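LAE5 (Uncultured bacterium, PDB 5JD3) is an alpha/beta hydrolase of the GDSL-like lipase/acylhydrolase family that probably hydrolyses esters. Local coordinates at residues I32-R42 with N53-L63; P104-I113 with T149-Y159. All blocks are in the same frame, centred on the assembly; numbering follows the deposited sequence.

Interaction 1: residues I32-R42 with N53-L63; sequences IIGDSITDAGR and NAHGSGYVALL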
loop_
_atom_site.group_PDB
_atom_site.type_symbol
_atom_site.label_atom_id
_atom_site.label_comp_id
_atom_site.label_asym_id
_atom_site.label_seq_id
_atom_site.Cartn_x
_atom_site.Cartn_y
_atom_site.Cartn_z
ATOM N N ILE A 32 -3.170 1.505 7.828
ATOM C CA ILE A 32 -2.653 1.413 6.469
ATOM C C ILE A 32 -2.125 2.766 6.007
ATOM O O ILE A 32 -2.867 3.746 5.941
ATOM C CB ILE A 32 -3.731 0.912 5.492
ATOM C CG1 ILE A 32 -4.339 -0.396 6.005
ATOM C CG2 ILE A 32 -3.145 0.725 4.102
ATOM C CD1 ILE A 32 -5.484 -0.912 5.164
ATOM N N ILE A 33 -0.835 2.810 5.685
ATOM C CA ILE A 33 -0.169 4.063 5.357
ATOM C C ILE A 33 0.504 3.987 3.985
ATOM O O ILE A 33 1.024 2.941 3.595
ATOM C CB ILE A 33 0.869 4.429 6.451
ATOM C CG1 ILE A 33 1.498 5.798 6.184
ATOM C CG2 ILE A 33 1.936 3.347 6.575
ATOM C CD1 ILE A 33 2.428 6.264 7.283
ATOM N N GLY A 34 0.473 5.093 3.246
ATOM C CA GLY A 34 1.075 5.141 1.925
ATOM C C GLY A 34 0.805 6.436 1.180
ATOM O O GLY A 34 0.597 7.484 1.791
ATOM N N ASP A 35 0.809 6.360 -0.149
ATOM C CA ASP A 35 0.601 7.538 -0.985
ATOM C C ASP A 35 -0.873 7.745 -1.337
ATOM O O ASP A 35 -1.759 7.380 -0.564
ATOM C CB ASP A 35 1.443 7.442 -2.260
ATOM C CG ASP A 35 1.374 6.072 -2.906
ATOM O OD1 ASP A 35 0.283 5.465 -2.918
ATOM O OD2 ASP A 35 2.419 5.599 -3.404
ATOM N N SER A 36 -1.126 8.333 -2.504
ATOM C CA SER A 36 -2.487 8.681 -2.912
ATOM C C SER A 36 -3.347 7.450 -3.164
ATOM O O SER A 36 -4.572 7.510 -3.060
ATOM C CB SER A 36 -2.466 9.554 -4.168
ATOM O OG SER A 36 -2.243 8.773 -5.328
ATOM N N ILE A 37 -2.704 6.337 -3.501
ATOM C CA ILE A 37 -3.416 5.087 -3.723
ATOM C C ILE A 37 -4.033 4.613 -2.408
ATOM O O ILE A 37 -5.091 3.985 -2.394
ATOM C CB ILE A 37 -2.488 4.004 -4.305
ATOM C CG1 ILE A 37 -1.823 4.517 -5.583
ATOM C CG2 ILE A 37 -3.262 2.727 -4.596
ATOM C CD1 ILE A 37 -2.808 4.925 -6.660
ATOM N N THR A 38 -3.369 4.936 -1.302
ATOM C CA THR A 38 -3.913 4.671 0.024
ATOM C C THR A 38 -4.850 5.802 0.445
ATOM O O THR A 38 -5.940 5.557 0.964
ATOM C CB THR A 38 -2.799 4.509 1.072
ATOM O OG1 THR A 38 -1.912 3.459 0.668
ATOM C CG2 THR A 38 -3.386 4.171 2.433
ATOM N N ASP A 39 -4.408 7.035 0.210
ATOM C CA ASP A 39 -5.186 8.237 0.516
ATOM C C ASP A 39 -6.583 8.165 -0.090
ATOM O O ASP A 39 -7.581 8.175 0.631
ATOM C CB ASP A 39 -4.451 9.480 -0.000
ATOM C CG ASP A 39 -5.019 10.779 0.553
ATOM O OD1 ASP A 39 -6.207 10.821 0.931
ATOM O OD2 ASP A 39 -4.263 11.772 0.599
ATOM N N ALA A 40 -6.636 8.105 -1.418
ATOM C CA ALA A 40 -7.887 7.966 -2.163
ATOM C C ALA A 40 -8.890 9.081 -1.863
ATOM O O ALA A 40 -10.101 8.875 -1.949
ATOM C CB ALA A 40 -8.514 6.607 -1.884
ATOM N N GLY A 41 -8.382 10.258 -1.512
ATOM C CA GLY A 41 -9.223 11.428 -1.322
ATOM C C GLY A 41 -9.966 11.484 -0.001
ATOM O O GLY A 41 -11.028 12.098 0.093
ATOM N N ARG A 42 -9.408 10.847 1.023
ATOM C CA ARG A 42 -10.005 10.873 2.355
ATOM C C ARG A 42 -9.967 12.282 2.938
ATOM O O ARG A 42 -9.173 13.119 2.509
ATOM C CB ARG A 42 -9.278 9.906 3.293
ATOM C CG ARG A 42 -7.857 10.335 3.635
ATOM C CD ARG A 42 -7.145 9.293 4.481
ATOM N NE ARG A 42 -5.759 9.659 4.756
ATOM C CZ ARG A 42 -5.354 10.296 5.851
ATOM N NH1 ARG A 42 -6.233 10.638 6.783
ATOM N NH2 ARG A 42 -4.071 10.588 6.015
ATOM N N ASN A 53 -16.283 9.774 4.976
ATOM C CA ASN A 53 -15.086 9.873 4.142
ATOM C C ASN A 53 -13.800 9.891 4.963
ATOM O O ASN A 53 -12.965 10.783 4.816
ATOM C CB ASN A 53 -15.151 11.115 3.246
ATOM C CG ASN A 53 -14.118 11.084 2.131
ATOM O OD1 ASN A 53 -13.609 10.022 1.774
ATOM N ND2 ASN A 53 -13.802 12.249 1.580
ATOM N N ALA A 54 -13.648 8.899 5.832
ATOM C CA ALA A 54 -12.436 8.767 6.628
ATOM C C ALA A 54 -11.443 7.841 5.937
ATOM O O ALA A 54 -10.251 7.862 6.239
ATOM C CB ALA A 54 -12.765 8.252 8.021
ATOM N N HIS A 55 -11.943 7.036 5.004
ATOM C CA HIS A 55 -11.118 6.046 4.320
ATOM C C HIS A 55 -10.983 6.324 2.825
ATOM O O HIS A 55 -10.240 5.637 2.126
ATOM C CB HIS A 55 -11.693 4.644 4.530
ATOM C CG HIS A 55 -11.557 4.139 5.933
ATOM N ND1 HIS A 55 -12.208 3.014 6.385
ATOM C CD2 HIS A 55 -10.838 4.608 6.980
ATOM C CE1 HIS A 55 -11.899 2.811 7.655
ATOM N NE2 HIS A 55 -11.071 3.763 8.039
ATOM N N GLY A 56 -11.703 7.328 2.338
ATOM C CA GLY A 56 -11.658 7.667 0.927
ATOM C C GLY A 56 -12.529 6.753 0.088
ATOM O O GLY A 56 -13.483 6.156 0.589
ATOM N N SER A 57 -12.198 6.642 -1.194
ATOM C CA SER A 57 -12.974 5.818 -2.115
ATOM C C SER A 57 -12.083 4.831 -2.866
ATOM O O SER A 57 -12.361 4.480 -4.013
ATOM C CB SER A 57 -13.733 6.701 -3.106
ATOM O OG SER A 57 -12.845 7.468 -3.898
ATOM N N GLY A 58 -11.016 4.386 -2.209
ATOM C CA GLY A 58 -10.071 3.465 -2.816
ATOM C C GLY A 58 -10.102 2.087 -2.183
ATOM O O GLY A 58 -11.120 1.675 -1.629
ATOM N N TYR A 59 -8.978 1.378 -2.256
ATOM C CA TYR A 59 -8.921 -0.007 -1.797
ATOM C C TYR A 59 -9.050 -0.116 -0.281
ATOM O O TYR A 59 -9.572 -1.106 0.230
ATOM C CB TYR A 59 -7.626 -0.681 -2.273
ATOM C CG TYR A 59 -6.376 -0.312 -1.499
ATOM C CD1 TYR A 59 -5.949 -1.080 -0.421
ATOM C CD2 TYR A 59 -5.608 0.787 -1.862
ATOM C CE1 TYR A 59 -4.805 -0.754 0.284
ATOM C CE2 TYR A 59 -4.459 1.120 -1.164
ATOM C CZ TYR A 59 -4.064 0.347 -0.093
ATOM O OH TYR A 59 -2.923 0.674 0.605
ATOM N N VAL A 60 -8.575 0.900 0.435
ATOM C CA VAL A 60 -8.690 0.923 1.889
ATOM C C VAL A 60 -10.159 0.931 2.300
ATOM O O VAL A 60 -10.567 0.199 3.203
ATOM C CB VAL A 60 -7.971 2.144 2.498
ATOM C CG1 VAL A 60 -8.337 2.308 3.967
ATOM C CG2 VAL A 60 -6.465 2.010 2.329
ATOM N N ALA A 61 -10.954 1.753 1.621
ATOM C CA ALA A 61 -12.390 1.800 1.860
ATOM C C ALA A 61 -13.048 0.490 1.439
ATOM O O ALA A 61 -14.036 0.060 2.034
ATOM C CB ALA A 61 -13.015 2.971 1.121
ATOM N N LEU A 62 -12.492 -0.137 0.408
ATOM C CA LEU A 62 -12.988 -1.423 -0.066
ATOM C C LEU A 62 -12.707 -2.521 0.950
ATOM O O LEU A 62 -13.559 -3.372 1.207
ATOM C CB LEU A 62 -12.362 -1.775 -1.416
ATOM C CG LEU A 62 -12.851 -0.930 -2.592
ATOM C CD1 LEU A 62 -12.172 -1.351 -3.880
ATOM C CD2 LEU A 62 -14.358 -1.037 -2.721
ATOM N N LEU A 63 -11.507 -2.495 1.524
ATOM C CA LEU A 63 -11.133 -3.439 2.570
ATOM C C LEU A 63 -12.053 -3.300 3.774
ATOM O O LEU A 63 -12.541 -4.293 4.313
ATOM C CB LEU A 63 -9.679 -3.228 2.998
ATOM C CG LEU A 63 -8.587 -3.634 2.008
ATOM C CD1 LEU A 63 -7.216 -3.265 2.549
ATOM C CD2 LEU A 63 -8.664 -5.120 1.719
HETATM O O HOH W 1 -7.113 3.817 -0.512
HETATM O O HOH W 2 -9.307 10.378 7.058
#
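Asn53 reaches Gly41 with its amide: ND2 donates to Gly41 O at 3.2 Å, the N-H...O angle being 151°, and the carbonyl lies 19° out of the amide plane. CG stands anti to the backbone N (chi1 -166°), which carries the amide toward Gly41 in the 39-42 turn. Ala54 O faces the aliphatic base of Arg42, 3.7 Å from Arg42 CB, and a water joins the same oxygen to Arg42 NH1 at the edge of the guanidinium; the NE of that group donates to Gly82 O. Gly56 comes so near the turn that a CB there would collide with Asp39 O and Ala40 O. Next to it, Ser57 N donates to Ala40 O, and the methyl of Ala40 lies 3.4 Å from Gly58 N at the start of helix 59-70. The turn itself is type I', and Asp39 OD1 accepts from Arg42 N in an Asx motif. In GDSL hydrolases the segment after the first strand carries the nucleophile, and Ser36, hydrogen-bonded to His216, fits that role here. Tyr59 brings its ring to helix 36-39, with Ile37 O at the edge, near the ring plane, 3.2 Å from Tyr59 CE2, while OH shares a 3.0 Å hydrogen bond with Thr38 OG1, either oxygen being a possible donor. Val60 points its CG2 at the methyls of Ile32 and Thr38, the latter 3.8 Å away at Thr38 CG2. Leu63 CD1 meets Ile32 CD1 at 3.9 Å, one turn further along the helix.

Interaction 2: residues P104-I113 with T149-Y159; sequences PDYVAMMIGI and TVKGMILLTPY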
loop_
_atom_site.group_PDB
_atom_site.type_symbol
_atom_site.label_atom_id
_atom_site.label_comp_id
_atom_site.label_asym_id
_atom_site.label_seq_id
_atom_site.Cartn_x
_atom_site.Cartn_y
_atom_site.Cartn_z
ATOM N N PRO A 104 -1.032 0.767 16.891
ATOM C CA PRO A 104 -1.751 -0.224 16.087
ATOM C C PRO A 104 -1.367 -1.658 16.432
ATOM O O PRO A 104 -0.283 -1.899 16.964
ATOM C CB PRO A 104 -1.321 0.122 14.663
ATOM C CG PRO A 104 0.076 0.616 14.830
ATOM C CD PRO A 104 0.139 1.303 16.174
ATOM N N ASP A 105 -2.259 -2.596 16.132
ATOM C CA ASP A 105 -1.966 -4.014 16.295
ATOM C C ASP A 105 -1.312 -4.542 15.026
ATOM O O ASP A 105 -0.474 -5.441 15.069
ATOM C CB ASP A 105 -3.243 -4.795 16.609
ATOM C CG ASP A 105 -3.892 -4.352 17.904
ATOM O OD1 ASP A 105 -3.207 -4.363 18.948
ATOM O OD2 ASP A 105 -5.085 -3.982 17.876
ATOM N N TYR A 106 -1.707 -3.966 13.896
ATOM C CA TYR A 106 -1.137 -4.320 12.604
ATOM C C TYR A 106 -0.831 -3.063 11.798
ATOM O O TYR A 106 -1.520 -2.052 11.924
ATOM C CB TYR A 106 -2.090 -5.222 11.817
ATOM C CG TYR A 106 -2.381 -6.553 12.468
ATOM C CD1 TYR A 106 -1.613 -7.673 12.175
ATOM C CD2 TYR A 106 -3.430 -6.696 13.365
ATOM C CE1 TYR A 106 -1.877 -8.894 12.764
ATOM C CE2 TYR A 106 -3.703 -7.913 13.958
ATOM C CZ TYR A 106 -2.924 -9.009 13.654
ATOM O OH TYR A 106 -3.193 -10.222 14.244
ATOM N N VAL A 107 0.209 -3.131 10.974
ATOM C CA VAL A 107 0.540 -2.031 10.078
ATOM C C VAL A 107 0.702 -2.529 8.648
ATOM O O VAL A 107 1.509 -3.419 8.377
ATOM C CB VAL A 107 1.832 -1.307 10.505
ATOM C CG1 VAL A 107 2.274 -0.331 9.425
ATOM C CG2 VAL A 107 1.627 -0.589 11.825
ATOM N N ALA A 108 -0.077 -1.957 7.738
ATOM C CA ALA A 108 0.069 -2.245 6.320
ATOM C C ALA A 108 0.689 -1.042 5.623
ATOM O O ALA A 108 0.223 0.085 5.782
ATOM C CB ALA A 108 -1.272 -2.597 5.699
ATOM N N MET A 109 1.750 -1.279 4.861
ATOM C CA MET A 109 2.437 -0.191 4.181
ATOM C C MET A 109 2.562 -0.439 2.685
ATOM O O MET A 109 2.968 -1.517 2.247
ATOM C CB MET A 109 3.822 0.033 4.791
ATOM C CG MET A 109 4.685 1.016 4.017
ATOM S SD MET A 109 6.136 1.549 4.943
ATOM C CE MET A 109 6.726 -0.017 5.577
ATOM N N MET A 110 2.200 0.573 1.906
ATOM C CA MET A 110 2.358 0.527 0.462
ATOM C C MET A 110 3.020 1.808 -0.025
ATOM O O MET A 110 2.402 2.873 -0.040
ATOM C CB MET A 110 1.010 0.330 -0.223
ATOM C CG MET A 110 1.083 0.464 -1.723
ATOM S SD MET A 110 -0.498 0.197 -2.529
ATOM C CE MET A 110 -0.131 0.909 -4.120
ATOM N N ILE A 111 4.284 1.701 -0.418
ATOM C CA ILE A 111 5.054 2.868 -0.816
ATOM C C ILE A 111 6.089 2.486 -1.873
ATOM O O ILE A 111 6.566 1.350 -1.906
ATOM C CB ILE A 111 5.747 3.519 0.408
ATOM C CG1 ILE A 111 6.143 4.967 0.110
ATOM C CG2 ILE A 111 6.935 2.684 0.880
ATOM C CD1 ILE A 111 4.960 5.901 -0.025
ATOM N N GLY A 112 6.415 3.426 -2.755
ATOM C CA GLY A 112 7.396 3.173 -3.793
ATOM C C GLY A 112 7.023 3.730 -5.153
ATOM O O GLY A 112 7.900 4.007 -5.972
ATOM N N ILE A 113 5.726 3.893 -5.397
ATOM C CA ILE A 113 5.245 4.383 -6.686
ATOM C C ILE A 113 5.803 5.768 -7.005
ATOM O O ILE A 113 6.409 5.970 -8.058
ATOM C CB ILE A 113 3.705 4.432 -6.733
ATOM C CG1 ILE A 113 3.132 3.014 -6.776
ATOM C CG2 ILE A 113 3.231 5.218 -7.946
ATOM C CD1 ILE A 113 1.626 2.968 -6.919
ATOM N N THR A 149 6.817 -4.021 17.617
ATOM C CA THR A 149 5.756 -3.368 18.378
ATOM C C THR A 149 4.357 -3.734 17.887
ATOM O O THR A 149 3.362 -3.259 18.433
ATOM C CB THR A 149 5.903 -1.829 18.343
ATOM O OG1 THR A 149 5.033 -1.241 19.318
ATOM C CG2 THR A 149 5.555 -1.281 16.971
ATOM N N VAL A 150 4.276 -4.581 16.865
ATOM C CA VAL A 150 2.982 -4.983 16.318
ATOM C C VAL A 150 2.830 -6.499 16.243
ATOM O O VAL A 150 3.817 -7.235 16.281
ATOM C CB VAL A 150 2.755 -4.397 14.910
ATOM C CG1 VAL A 150 2.744 -2.876 14.958
ATOM C CG2 VAL A 150 3.817 -4.902 13.945
ATOM N N LYS A 151 1.587 -6.957 16.136
ATOM C CA LYS A 151 1.301 -8.382 16.001
ATOM C C LYS A 151 1.650 -8.878 14.603
ATOM O O LYS A 151 1.906 -10.064 14.401
ATOM C CB LYS A 151 -0.171 -8.670 16.304
ATOM C CG LYS A 151 -0.549 -8.521 17.768
ATOM C CD LYS A 151 -1.937 -9.082 18.036
ATOM C CE LYS A 151 -2.252 -9.089 19.522
ATOM N NZ LYS A 151 -3.568 -9.723 19.810
ATOM N N GLY A 152 1.655 -7.963 13.640
ATOM C CA GLY A 152 1.977 -8.303 12.268
ATOM C C GLY A 152 2.153 -7.074 11.400
ATOM O O GLY A 152 1.532 -6.037 11.640
ATOM N N MET A 153 3.006 -7.187 10.386
ATOM C CA MET A 153 3.246 -6.080 9.471
ATOM C C MET A 153 3.128 -6.535 8.022
ATOM O O MET A 153 3.757 -7.510 7.612
ATOM C CB MET A 153 4.623 -5.465 9.723
ATOM C CG MET A 153 4.832 -4.134 9.024
ATOM S SD MET A 153 6.127 -3.143 9.787
ATOM C CE MET A 153 5.896 -1.583 8.938
ATOM N N ILE A 154 2.316 -5.820 7.250
ATOM C CA ILE A 154 2.058 -6.185 5.862
ATOM C C ILE A 154 2.684 -5.190 4.891
ATOM O O ILE A 154 2.462 -3.984 4.994
ATOM C CB ILE A 154 0.544 -6.273 5.574
ATOM C CG1 ILE A 154 -0.132 -7.267 6.522
ATOM C CG2 ILE A 154 0.298 -6.666 4.128
ATOM C CD1 ILE A 154 -0.824 -6.618 7.703
ATOM N N LEU A 155 3.467 -5.701 3.947
ATOM C CA LEU A 155 4.078 -4.857 2.928
ATOM C C LEU A 155 3.430 -5.092 1.569
ATOM O O LEU A 155 3.482 -6.195 1.027
ATOM C CB LEU A 155 5.584 -5.111 2.847
ATOM C CG LEU A 155 6.365 -4.843 4.135
ATOM C CD1 LEU A 155 7.863 -4.972 3.900
ATOM C CD2 LEU A 155 6.021 -3.472 4.691
ATOM N N LEU A 156 2.812 -4.047 1.028
ATOM C CA LEU A 156 2.187 -4.122 -0.287
ATOM C C LEU A 156 3.108 -3.511 -1.333
ATOM O O LEU A 156 3.485 -2.343 -1.232
ATOM C CB LEU A 156 0.829 -3.414 -0.293
ATOM C CG LEU A 156 -0.306 -4.014 0.544
ATOM C CD1 LEU A 156 -0.207 -3.608 2.008
ATOM C CD2 LEU A 156 -1.659 -3.621 -0.033
ATOM N N THR A 157 3.470 -4.306 -2.335
ATOM C CA THR A 157 4.423 -3.874 -3.351
ATOM C C THR A 157 3.895 -2.692 -4.161
ATOM O O THR A 157 2.694 -2.595 -4.421
ATOM C CB THR A 157 4.787 -5.032 -4.313
ATOM O OG1 THR A 157 5.819 -4.611 -5.213
ATOM C CG2 THR A 157 3.576 -5.478 -5.116
ATOM N N PRO A 158 4.793 -1.771 -4.538
ATOM C CA PRO A 158 4.398 -0.724 -5.481
ATOM C C PRO A 158 4.113 -1.347 -6.839
ATOM O O PRO A 158 4.622 -2.431 -7.123
ATOM C CB PRO A 158 5.622 0.193 -5.529
ATOM C CG PRO A 158 6.765 -0.695 -5.153
ATOM C CD PRO A 158 6.204 -1.647 -4.134
ATOM N N TYR A 159 3.310 -0.688 -7.662
ATOM C CA TYR A 159 2.948 -1.266 -8.945
ATOM C C TYR A 159 2.984 -0.247 -10.071
ATOM O O TYR A 159 3.006 0.963 -9.844
ATOM C CB TYR A 159 1.554 -1.899 -8.872
ATOM C CG TYR A 159 0.436 -0.895 -8.699
ATOM C CD1 TYR A 159 -0.188 -0.321 -9.801
ATOM C CD2 TYR A 159 0.006 -0.518 -7.437
ATOM C CE1 TYR A 159 -1.204 0.602 -9.646
ATOM C CE2 TYR A 159 -1.013 0.399 -7.277
ATOM C CZ TYR A 159 -1.612 0.957 -8.381
ATOM O OH TYR A 159 -2.626 1.871 -8.215
HETATM O O HOH W 3 0.422 -4.071 18.929
#
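Tyr106 has Lys151 CB over one face of its ring, 4.2 Å from the centroid and 25° off the normal, a CH-pi contact; Phe24 meets the ring edge-to-face, and the hydroxyl is hydrogen-bonded to Ala25 N. Replacing Tyr106 by an alanine would probably strip Lys151 CB of its CH-pi partner and leave Ala25 N without the hydroxyl it bonds. At the other end, one face of the Tyr159 ring carries Ile113 CD1, while Met110 CE comes to its edge, 3.3 Å from Tyr159 CE2. The chain of Met110 is extended beyond CG (chi3 164°), which carries the methyl that far. Between these rings strands 106-110 and 152-156 run parallel, neighbours in the five-stranded parallel sheet of the alpha/beta fold. Met109 N donates to Ile154 O nearly along the C=O axis, and Ile154 N and Leu156 N donate to Val107 O and Met109 O respectively, each at 2.8 Å. Ala108 CB packs on Leu156 CD1 at 4.0 Å on the Tyr106 side. On the other face, beneath helix 132-146, Met109 bends at chi3 (46°) to bring CE 3.6 Å from Leu155 CD2, and the same methyl meets Met153 CE.

How the interactions relate
The two interactions share one parallel sheet, their centres about 14 Å apart. Interaction 1 closes before interaction 2 opens along the chain, yet strand 29-34 lies directly beside strand 106-110, which in turn borders 152-156. Probable backbone hydrogen bonds from Ile33 N to Ala108 O and from Met110 N to Ile33 O join them. Side chains meet as well: Ile37 touches both Met110 CE and the hydroxyl of Tyr159, which is itself hydrogen-bonded to Ile215 O. The strand ends of both contacts thus come together near Ser36, which with His216 and Asp213 fits a Ser-His-Asp triad, consistent with an active site at the C-terminal ends of the strands.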